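Local coordinates for protein TCR alpha chain (Gallus gallus, PDB 6LIR) that pairs with a TCR beta chain to form the chicken alpha-beta T-cell receptor, its variable domain probably contributing to antigen recognition, at residues H22-L36 / G80-S93. Numbering follows the deposited sequence.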
ATOM      1  N   HIS A  22       5.485  -1.075  25.749  1.00 38.90           N
ATOM      2  CA  HIS A  22       4.974  -2.380  26.180  1.00 37.12           C
ATOM      3  C   HIS A  22       5.247  -2.552  27.667  1.00 38.98           C
ATOM      4  O   HIS A  22       6.138  -3.307  28.072  1.00 33.83           O
ATOM      5  CB  HIS A  22       5.606  -3.508  25.363  1.00 37.01           C
ATOM      6  CG  HIS A  22       7.064  -3.315  25.080  1.00 36.74           C
ATOM      7  ND1 HIS A  22       8.057  -3.896  25.842  1.00 37.29           N
ATOM      8  CD2 HIS A  22       7.697  -2.612  24.112  1.00 35.93           C
ATOM      9  CE1 HIS A  22       9.238  -3.553  25.359  1.00 38.58           C
ATOM     10  NE2 HIS A  22       9.047  -2.774  24.308  1.00 36.72           N
ATOM     11  N   PRO A  23       4.477  -1.866  28.518  1.00 45.86           N
ATOM     12  CA  PRO A  23       4.753  -1.906  29.966  1.00 44.61           C
ATOM     13  C   PRO A  23       4.702  -3.303  30.559  1.00 46.50           C
ATOM     14  O   PRO A  23       5.422  -3.584  31.523  1.00 47.34           O
ATOM     15  CB  PRO A  23       3.667  -0.997  30.560  1.00 45.87           C
ATOM     16  CG  PRO A  23       3.213  -0.142  29.429  1.00 50.01           C
ATOM     17  CD  PRO A  23       3.329  -0.996  28.201  1.00 45.81           C
ATOM     18  N   SER A  24       3.879  -4.190  30.013  1.00 40.48           N
ATOM     19  CA  SER A  24       3.708  -5.526  30.561  1.00 43.16           C
ATOM     20  C   SER A  24       4.734  -6.522  30.036  1.00 47.67           C
ATOM     21  O   SER A  24       4.673  -7.699  30.403  1.00 42.58           O
ATOM     22  CB  SER A  24       2.300  -6.036  30.248  1.00 46.33           C
ATOM     23  OG  SER A  24       2.286  -6.725  29.008  1.00 57.06           O
ATOM     24  N   ILE A  25       5.662  -6.095  29.185  1.00 42.79           N
ATOM     25  CA  ILE A  25       6.652  -6.994  28.605  1.00 41.84           C
ATOM     26  C   ILE A  25       8.027  -6.384  28.816  1.00 42.03           C
ATOM     27  O   ILE A  25       8.285  -5.256  28.375  1.00 42.70           O
ATOM     28  CB  ILE A  25       6.404  -7.254  27.108  1.00 42.52           C
ATOM     29  CG1 ILE A  25       4.984  -7.781  26.882  1.00 48.33           C
ATOM     30  CG2 ILE A  25       7.435  -8.238  26.562  1.00 39.06           C
ATOM     31  CD1 ILE A  25       4.673  -8.102  25.431  1.00 48.01           C
ATOM     32  N   GLN A  26       8.912  -7.132  29.467  1.00 37.67           N
ATOM     33  CA  GLN A  26      10.297  -6.718  29.664  1.00 37.41           C
ATOM     34  C   GLN A  26      11.087  -7.436  28.581  1.00 41.92           C
ATOM     35  O   GLN A  26      11.402  -8.623  28.701  1.00 35.98           O
ATOM     36  CB  GLN A  26      10.790  -7.065  31.065  1.00 39.22           C
ATOM     37  CG  GLN A  26      12.184  -6.552  31.374  1.00 35.11           C
ATOM     38  CD  GLN A  26      12.402  -6.303  32.853  1.00 44.24           C
ATOM     39  OE1 GLN A  26      12.369  -7.232  33.662  1.00 36.55           O
ATOM     40  NE2 GLN A  26      12.621  -5.038  33.215  1.00 38.66           N
ATOM     41  N   ALA A  27      11.366  -6.706  27.502  1.00 34.32           N
ATOM     42  CA  ALA A  27      11.837  -7.311  26.264  1.00 37.14           C
ATOM     43  C   ALA A  27      13.162  -8.034  26.452  1.00 40.57           C
ATOM     44  O   ALA A  27      14.101  -7.497  27.047  1.00 39.25           O
ATOM     45  CB  ALA A  27      11.969  -6.243  25.179  1.00 37.58           C
ATOM     46  N   TYR A  28      13.236  -9.256  25.925  1.00 37.27           N
ATOM     47  CA  TYR A  28      14.528  -9.905  25.742  1.00 43.89           C
ATOM     48  C   TYR A  28      15.221  -9.354  24.505  1.00 40.86           C
ATOM     49  O   TYR A  28      16.442  -9.159  24.500  1.00 42.60           O
ATOM     50  CB  TYR A  28      14.358 -11.421  25.625  1.00 46.99           C
ATOM     51  CG  TYR A  28      15.639 -12.148  25.275  1.00 51.83           C
ATOM     52  CD1 TYR A  28      16.548 -12.512  26.262  1.00 57.69           C
ATOM     53  CD2 TYR A  28      15.946 -12.462  23.953  1.00 57.12           C
ATOM     54  CE1 TYR A  28      17.724 -13.170  25.945  1.00 60.63           C
ATOM     55  CE2 TYR A  28      17.119 -13.120  23.628  1.00 59.38           C
ATOM     56  CZ  TYR A  28      18.004 -13.472  24.626  1.00 64.93           C
ATOM     57  OH  TYR A  28      19.170 -14.127  24.306  1.00 72.66           O
ATOM     58  N   SER A  29      14.454  -9.096  23.453  1.00 38.09           N
ATOM     59  CA  SER A  29      14.982  -8.512  22.233  1.00 42.07           C
ATOM     60  C   SER A  29      13.875  -7.706  21.578  1.00 38.31           C
ATOM     61  O   SER A  29      12.687  -7.999  21.745  1.00 35.97           O
ATOM     62  CB  SER A  29      15.510  -9.582  21.269  1.00 45.90           C
ATOM     63  OG  SER A  29      14.444 -10.322  20.704  1.00 50.01           O
ATOM     64  N   ILE A  30      14.275  -6.670  20.851  1.00 37.80           N
ATOM     65  CA  ILE A  30      13.341  -5.775  20.188  1.00 40.35           C
ATOM     66  C   ILE A  30      13.731  -5.693  18.723  1.00 41.04           C
ATOM     67  O   ILE A  30      14.912  -5.529  18.397  1.00 39.56           O
ATOM     68  CB  ILE A  30      13.336  -4.375  20.833  1.00 41.16           C
ATOM     69  CG1 ILE A  30      12.720  -4.439  22.233  1.00 41.47           C
ATOM     70  CG2 ILE A  30      12.576  -3.388  19.972  1.00 39.17           C
ATOM     71  CD1 ILE A  30      12.978  -3.210  23.071  1.00 45.93           C
ATOM     72  N   GLN A  31      12.740  -5.787  17.845  1.00 34.87           N
ATOM     73  CA  GLN A  31      12.953  -5.679  16.415  1.00 37.99           C
ATOM     74  C   GLN A  31      11.984  -4.654  15.860  1.00 37.46           C
ATOM     75  O   GLN A  31      10.905  -4.425  16.416  1.00 35.40           O
ATOM     76  CB  GLN A  31      12.739  -7.016  15.691  1.00 36.53           C
ATOM     77  CG  GLN A  31      13.729  -8.098  16.065  1.00 46.15           C
ATOM     78  CD  GLN A  31      13.142  -9.489  15.925  1.00 58.10           C
ATOM     79  OE1 GLN A  31      13.211 -10.296  16.851  1.00 85.62           O
ATOM     80  NE2 GLN A  31      12.558  -9.775  14.765  1.00 63.65           N
ATOM     81  N   TRP A  32      12.364  -4.066  14.735  1.00 35.21           N
ATOM     82  CA  TRP A  32      11.516  -3.110  14.052  1.00 31.81           C
ATOM     83  C   TRP A  32      11.438  -3.504  12.589  1.00 34.50           C
ATOM     84  O   TRP A  32      12.434  -3.934  11.995  1.00 30.50           O
ATOM     85  CB  TRP A  32      12.051  -1.682  14.182  1.00 31.13           C
ATOM     86  CG  TRP A  32      11.708  -1.021  15.479  1.00 32.19           C
ATOM     87  CD1 TRP A  32      12.350  -1.177  16.674  1.00 30.91           C
ATOM     88  CD2 TRP A  32      10.643  -0.093  15.713  1.00 32.87           C
ATOM     89  NE1 TRP A  32      11.752  -0.400  17.639  1.00 28.70           N
ATOM     90  CE2 TRP A  32      10.703   0.277  17.074  1.00 34.30           C
ATOM     91  CE3 TRP A  32       9.650   0.468  14.903  1.00 35.58           C
ATOM     92  CZ2 TRP A  32       9.808   1.181  17.644  1.00 34.06           C
ATOM     93  CZ3 TRP A  32       8.758   1.366  15.471  1.00 35.41           C
ATOM     94  CH2 TRP A  32       8.845   1.713  16.830  1.00 34.99           C
ATOM     95  N   TYR A  33      10.245  -3.356  12.025  1.00 33.89           N
ATOM     96  CA  TYR A  33       9.972  -3.672  10.636  1.00 35.55           C
ATOM     97  C   TYR A  33       9.243  -2.490  10.017  1.00 35.90           C
ATOM     98  O   TYR A  33       8.671  -1.651  10.719  1.00 37.80           O
ATOM     99  CB  TYR A  33       9.109  -4.939  10.495  1.00 32.18           C
ATOM    100  CG  TYR A  33       9.764  -6.223  10.958  1.00 35.51           C
ATOM    101  CD1 TYR A  33       9.886  -6.522  12.310  1.00 38.49           C
ATOM    102  CD2 TYR A  33      10.237  -7.149  10.037  1.00 35.27           C
ATOM    103  CE1 TYR A  33      10.480  -7.700  12.732  1.00 37.10           C
ATOM    104  CE2 TYR A  33      10.833  -8.328  10.446  1.00 39.68           C
ATOM    105  CZ  TYR A  33      10.950  -8.601  11.794  1.00 42.96           C
ATOM    106  OH  TYR A  33      11.544  -9.775  12.198  1.00 41.44           O
ATOM    107  N   ARG A  34       9.266  -2.429   8.691  1.00 31.01           N
ATOM    108  CA  ARG A  34       8.476  -1.437   7.985  1.00 30.74           C
ATOM    109  C   ARG A  34       7.821  -2.097   6.784  1.00 33.11           C
ATOM    110  O   ARG A  34       8.422  -2.945   6.114  1.00 29.82           O
ATOM    111  CB  ARG A  34       9.316  -0.214   7.579  1.00 34.33           C
ATOM    112  CG  ARG A  34      10.177  -0.362   6.346  1.00 33.62           C
ATOM    113  CD  ARG A  34      10.752   0.994   5.974  1.00 31.68           C
ATOM    114  NE  ARG A  34      11.804   0.895   4.969  1.00 38.40           N
ATOM    115  CZ  ARG A  34      12.498   1.934   4.516  1.00 38.97           C
ATOM    116  NH1 ARG A  34      12.254   3.155   4.984  1.00 32.82           N
ATOM    117  NH2 ARG A  34      13.439   1.752   3.602  1.00 35.22           N
ATOM    118  N   GLN A  35       6.573  -1.736   6.549  1.00 37.28           N
ATOM    119  CA  GLN A  35       5.777  -2.307   5.472  1.00 40.31           C
ATOM    120  C   GLN A  35       5.484  -1.193   4.475  1.00 40.78           C
ATOM    121  O   GLN A  35       4.662  -0.309   4.736  1.00 39.73           O
ATOM    122  CB  GLN A  35       4.490  -2.941   5.981  1.00 39.22           C
ATOM    123  CG  GLN A  35       3.624  -3.451   4.843  1.00 43.38           C
ATOM    124  CD  GLN A  35       2.173  -3.640   5.228  1.00 49.39           C
ATOM    125  OE1 GLN A  35       1.295  -3.638   4.367  1.00 61.51           O
ATOM    126  NE2 GLN A  35       1.913  -3.822   6.519  1.00 48.57           N
ATOM    127  N   LEU A  36       6.191  -1.218   3.369  1.00 43.52           N
ATOM    128  CA  LEU A  36       5.995  -0.302   2.262  1.00 45.24           C
ATOM    129  C   LEU A  36       4.757  -0.704   1.459  1.00 46.98           C
ATOM    130  O   LEU A  36       4.375  -1.878   1.444  1.00 52.58           O
ATOM    131  CB  LEU A  36       7.224  -0.310   1.360  1.00 43.19           C
ATOM    132  CG  LEU A  36       8.524   0.234   1.955  1.00 46.67           C
ATOM    133  CD1 LEU A  36       9.713  -0.287   1.166  1.00 47.22           C
ATOM    134  CD2 LEU A  36       8.529   1.762   1.971  1.00 46.37           C
ATOM    135  N   GLY A  80      10.446   8.041   0.102  1.00 31.83           N
ATOM    136  CA  GLY A  80      10.483   6.590   0.071  1.00 36.48           C
ATOM    137  C   GLY A  80      10.403   5.931   1.434  1.00 39.83           C
ATOM    138  O   GLY A  80      10.224   4.712   1.496  1.00 37.78           O
ATOM    139  N   ASP A  81      10.528   6.699   2.516  1.00 35.13           N
ATOM    140  CA  ASP A  81      10.456   6.162   3.869  1.00 39.89           C
ATOM    141  C   ASP A  81       9.042   6.174   4.433  1.00 39.51           C
ATOM    142  O   ASP A  81       8.841   5.749   5.577  1.00 36.37           O
ATOM    143  CB  ASP A  81      11.387   6.950   4.795  1.00 33.13           C
ATOM    144  CG  ASP A  81      12.840   6.817   4.400  1.00 39.34           C
ATOM    145  OD1 ASP A  81      13.282   5.674   4.152  1.00 43.84           O
ATOM    146  OD2 ASP A  81      13.537   7.850   4.321  1.00 42.13           O
ATOM    147  N   ALA A  82       8.064   6.635   3.660  1.00 35.76           N
ATOM    148  CA  ALA A  82       6.670   6.569   4.073  1.00 38.76           C
ATOM    149  C   ALA A  82       6.217   5.115   4.086  1.00 39.30           C
ATOM    150  O   ALA A  82       6.175   4.459   3.041  1.00 40.50           O
ATOM    151  CB  ALA A  82       5.796   7.401   3.136  1.00 39.69           C
ATOM    152  N   ALA A  83       5.889   4.609   5.268  1.00 37.03           N
ATOM    153  CA  ALA A  83       5.494   3.216   5.420  1.00 35.49           C
ATOM    154  C   ALA A  83       4.833   3.057   6.779  1.00 36.59           C
ATOM    155  O   ALA A  83       4.742   4.003   7.566  1.00 34.19           O
ATOM    156  CB  ALA A  83       6.696   2.273   5.286  1.00 30.02           C
ATOM    157  N   VAL A  84       4.395   1.837   7.055  1.00 36.64           N
ATOM    158  CA  VAL A  84       3.868   1.474   8.359  1.00 36.83           C
ATOM    159  C   VAL A  84       5.000   0.786   9.102  1.00 35.90           C
ATOM    160  O   VAL A  84       5.526  -0.234   8.641  1.00 35.75           O
ATOM    161  CB  VAL A  84       2.635   0.565   8.244  1.00 39.76           C
ATOM    162  CG1 VAL A  84       2.171   0.125   9.629  1.00 39.23           C
ATOM    163  CG2 VAL A  84       1.515   1.286   7.506  1.00 37.60           C
ATOM    164  N   TYR A  85       5.400   1.368  10.225  1.00 33.89           N
ATOM    165  CA  TYR A  85       6.537   0.888  10.997  1.00 38.07           C
ATOM    166  C   TYR A  85       6.043   0.083  12.190  1.00 37.89           C
ATOM    167  O   TYR A  85       5.231   0.572  12.982  1.00 36.29           O
ATOM    168  CB  TYR A  85       7.407   2.059  11.451  1.00 37.75           C
ATOM    169  CG  TYR A  85       8.203   2.672  10.320  1.00 34.39           C
ATOM    170  CD1 TYR A  85       7.612   3.556   9.423  1.00 35.44           C
ATOM    171  CD2 TYR A  85       9.543   2.360  10.146  1.00 33.67           C
ATOM    172  CE1 TYR A  85       8.339   4.114   8.384  1.00 34.40           C
ATOM    173  CE2 TYR A  85      10.277   2.909   9.116  1.00 35.44           C
ATOM    174  CZ  TYR A  85       9.671   3.786   8.239  1.00 36.52           C
ATOM    175  OH  TYR A  85      10.411   4.326   7.218  1.00 35.88           O
ATOM    176  N   TYR A  86       6.527  -1.151  12.304  1.00 33.93           N
ATOM    177  CA  TYR A  86       6.115  -2.083  13.343  1.00 37.47           C
ATOM    178  C   TYR A  86       7.271  -2.355  14.293  1.00 35.13           C
ATOM    179  O   TYR A  86       8.395  -2.624  13.859  1.00 36.83           O
ATOM    180  CB  TYR A  86       5.662  -3.420  12.745  1.00 34.19           C
ATOM    181  CG  TYR A  86       4.318  -3.411  12.054  1.00 39.95           C
ATOM    182  CD1 TYR A  86       3.138  -3.515  12.781  1.00 39.08           C
ATOM    183  CD2 TYR A  86       4.232  -3.332  10.668  1.00 39.75           C
ATOM    184  CE1 TYR A  86       1.909  -3.522  12.152  1.00 40.29           C
ATOM    185  CE2 TYR A  86       3.007  -3.337  10.030  1.00 44.77           C
ATOM    186  CZ  TYR A  86       1.849  -3.431  10.776  1.00 46.72           C
ATOM    187  OH  TYR A  86       0.628  -3.435  10.143  1.00 51.66           O
ATOM    188  N   CYS A  87       6.981  -2.337  15.586  1.00 35.14           N
ATOM    189  CA  CYS A  87       7.907  -2.885  16.562  1.00 40.56           C
ATOM    190  C   CYS A  87       7.415  -4.271  16.949  1.00 41.06           C
ATOM    191  O   CYS A  87       6.215  -4.550  16.935  1.00 38.47           O
ATOM    192  CB  CYS A  87       8.029  -1.998  17.809  1.00 43.68           C
ATOM    193  SG  CYS A  87       6.488  -1.800  18.719  1.00 55.32           S
ATOM    194  N   ALA A  88       8.363  -5.151  17.243  1.00 37.26           N
ATOM    195  CA  ALA A  88       8.063  -6.515  17.653  1.00 39.41           C
ATOM    196  C   ALA A  88       9.009  -6.877  18.785  1.00 41.33           C
ATOM    197  O   ALA A  88      10.225  -6.714  18.647  1.00 40.43           O
ATOM    198  CB  ALA A  88       8.214  -7.497  16.485  1.00 39.35           C
ATOM    199  N   VAL A  89       8.457  -7.346  19.902  1.00 35.09           N
ATOM    200  CA  VAL A  89       9.257  -7.600  21.092  1.00 39.42           C
ATOM    201  C   VAL A  89       9.099  -9.055  21.509  1.00 41.72           C
ATOM    202  O   VAL A  89       8.086  -9.705  21.232  1.00 37.06           O
ATOM    203  CB  VAL A  89       8.869  -6.657  22.255  1.00 42.68           C
ATOM    204  CG1 VAL A  89       8.907  -5.202  21.799  1.00 40.38           C
ATOM    205  CG2 VAL A  89       7.492  -7.007  22.792  1.00 44.73           C
ATOM    206  N   ARG A  90      10.114  -9.555  22.202  1.00 41.67           N
ATOM    207  CA  ARG A  90      10.126 -10.908  22.733  1.00 49.02           C
ATOM    208  C   ARG A  90      10.389 -10.834  24.224  1.00 47.23           C
ATOM    209  O   ARG A  90      11.340 -10.176  24.656  1.00 40.45           O
ATOM    210  CB  ARG A  90      11.174 -11.786  22.042  1.00 48.87           C
ATOM    211  CG  ARG A  90      10.605 -13.072  21.475  1.00 58.05           C
ATOM    212  CD  ARG A  90      11.697 -13.979  20.932  1.00 68.57           C
ATOM    213  NE  ARG A  90      12.306 -13.428  19.727  1.00 72.13           N
ATOM    214  CZ  ARG A  90      11.845 -13.635  18.495  1.00 71.44           C
ATOM    215  NH1 ARG A  90      12.459 -13.090  17.454  1.00 74.53           N
ATOM    216  NH2 ARG A  90      10.766 -14.382  18.307  1.00 67.12           N
ATOM    217  N   GLY A  91       9.544 -11.510  25.005  1.00 44.78           N
ATOM    218  CA  GLY A  91       9.705 -11.511  26.449  1.00 50.26           C
ATOM    219  C   GLY A  91      10.861 -12.377  26.901  1.00 55.31           C
ATOM    220  O   GLY A  91      11.412 -12.169  27.986  1.00 55.70           O
ATOM    221  N   SER A  92      11.238 -13.358  26.086  1.00 43.86           N
ATOM    222  CA  SER A  92      12.306 -14.289  26.407  1.00 52.00           C
ATOM    223  C   SER A  92      12.918 -14.775  25.104  1.00 53.65           C
ATOM    224  O   SER A  92      12.360 -14.570  24.024  1.00 53.76           O
ATOM    225  CB  SER A  92      11.797 -15.477  27.221  1.00 66.65           C
ATOM    226  OG  SER A  92      11.411 -16.531  26.353  1.00 65.91           O
ATOM    227  N   SER A  93      14.100 -15.386  25.214  1.00 63.64           N
ATOM    228  CA  SER A  93      14.730 -15.976  24.038  1.00 72.26           C
ATOM    229  C   SER A  93      13.802 -16.976  23.351  1.00 74.81           C
ATOM    230  O   SER A  93      13.738 -17.030  22.118  1.00 76.85           O
ATOM    231  CB  SER A  93      16.057 -16.637  24.430  1.00 69.18           C
ATOM    232  OG  SER A  93      15.919 -17.438  25.592  1.00 77.61           O
TER
HETATM  233  O   HOH W   1      10.749 -10.894  30.471  1.00 48.76           O
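Backbone hydrogen bonds join Gln31 with Ala88, Tyr33 with Tyr86 and Gln35 with Val84 in both directions, which establishes strands 29-35 and 84-90 as antiparallel neighbours; their short axes run 157° apart. Near Arg90 the regularity breaks: Tyr28 and Ser29 both face this one residue, a classic beta bulge.

Polar side chains lock the other end. Arg34 NH1 donates to Asp81 OD1 at 2.8 Å, a salt bridge that meets the carboxylate on its anti side, and to Tyr85 OH at 3.1 Å; both acceptors lie close to the guanidinium plane. The Tyr85 hydroxyl in turn donates to Asp81 O (2.7 Å), in the carbonyl plane and on a lone pair. This is the tyrosine corner of immunoglobulin variable domains. A phenylalanine in place of Tyr85 would probably leave Asp81 O without this donor and Arg34 NH1 with one acceptor fewer.

Aromatic faces supply the apolar evidence. The non-hydrogen-bonded pairing of Arg34 with Tyr85 sets Arg34 CB over the Tyr85 ring, 3.9 Å from its centroid. With CG between the backbone N and carbonyl carbon (chi1 80°), the extended chain then runs beside that ring and brings NH1 to its two acceptors. Cys87 CB stands 3.6 Å from the centroid of the Trp32 six-membered ring, only 14° off its normal. Val89 CG1 makes a CH-pi contact over one face of the His22 ring, displaced toward the rim, 3.8 Å from the ring centroid.

Cys87 is disulfide-bonded to Cys20, forming with Trp32 the buried cysteine-tryptophan core of the V-set fold. The pair of strands lies between strands 42-47 and 97-108, while Tyr33 OH hydrogen-bonds Leu99 N of the TCR beta chain on the face turned to that subunit.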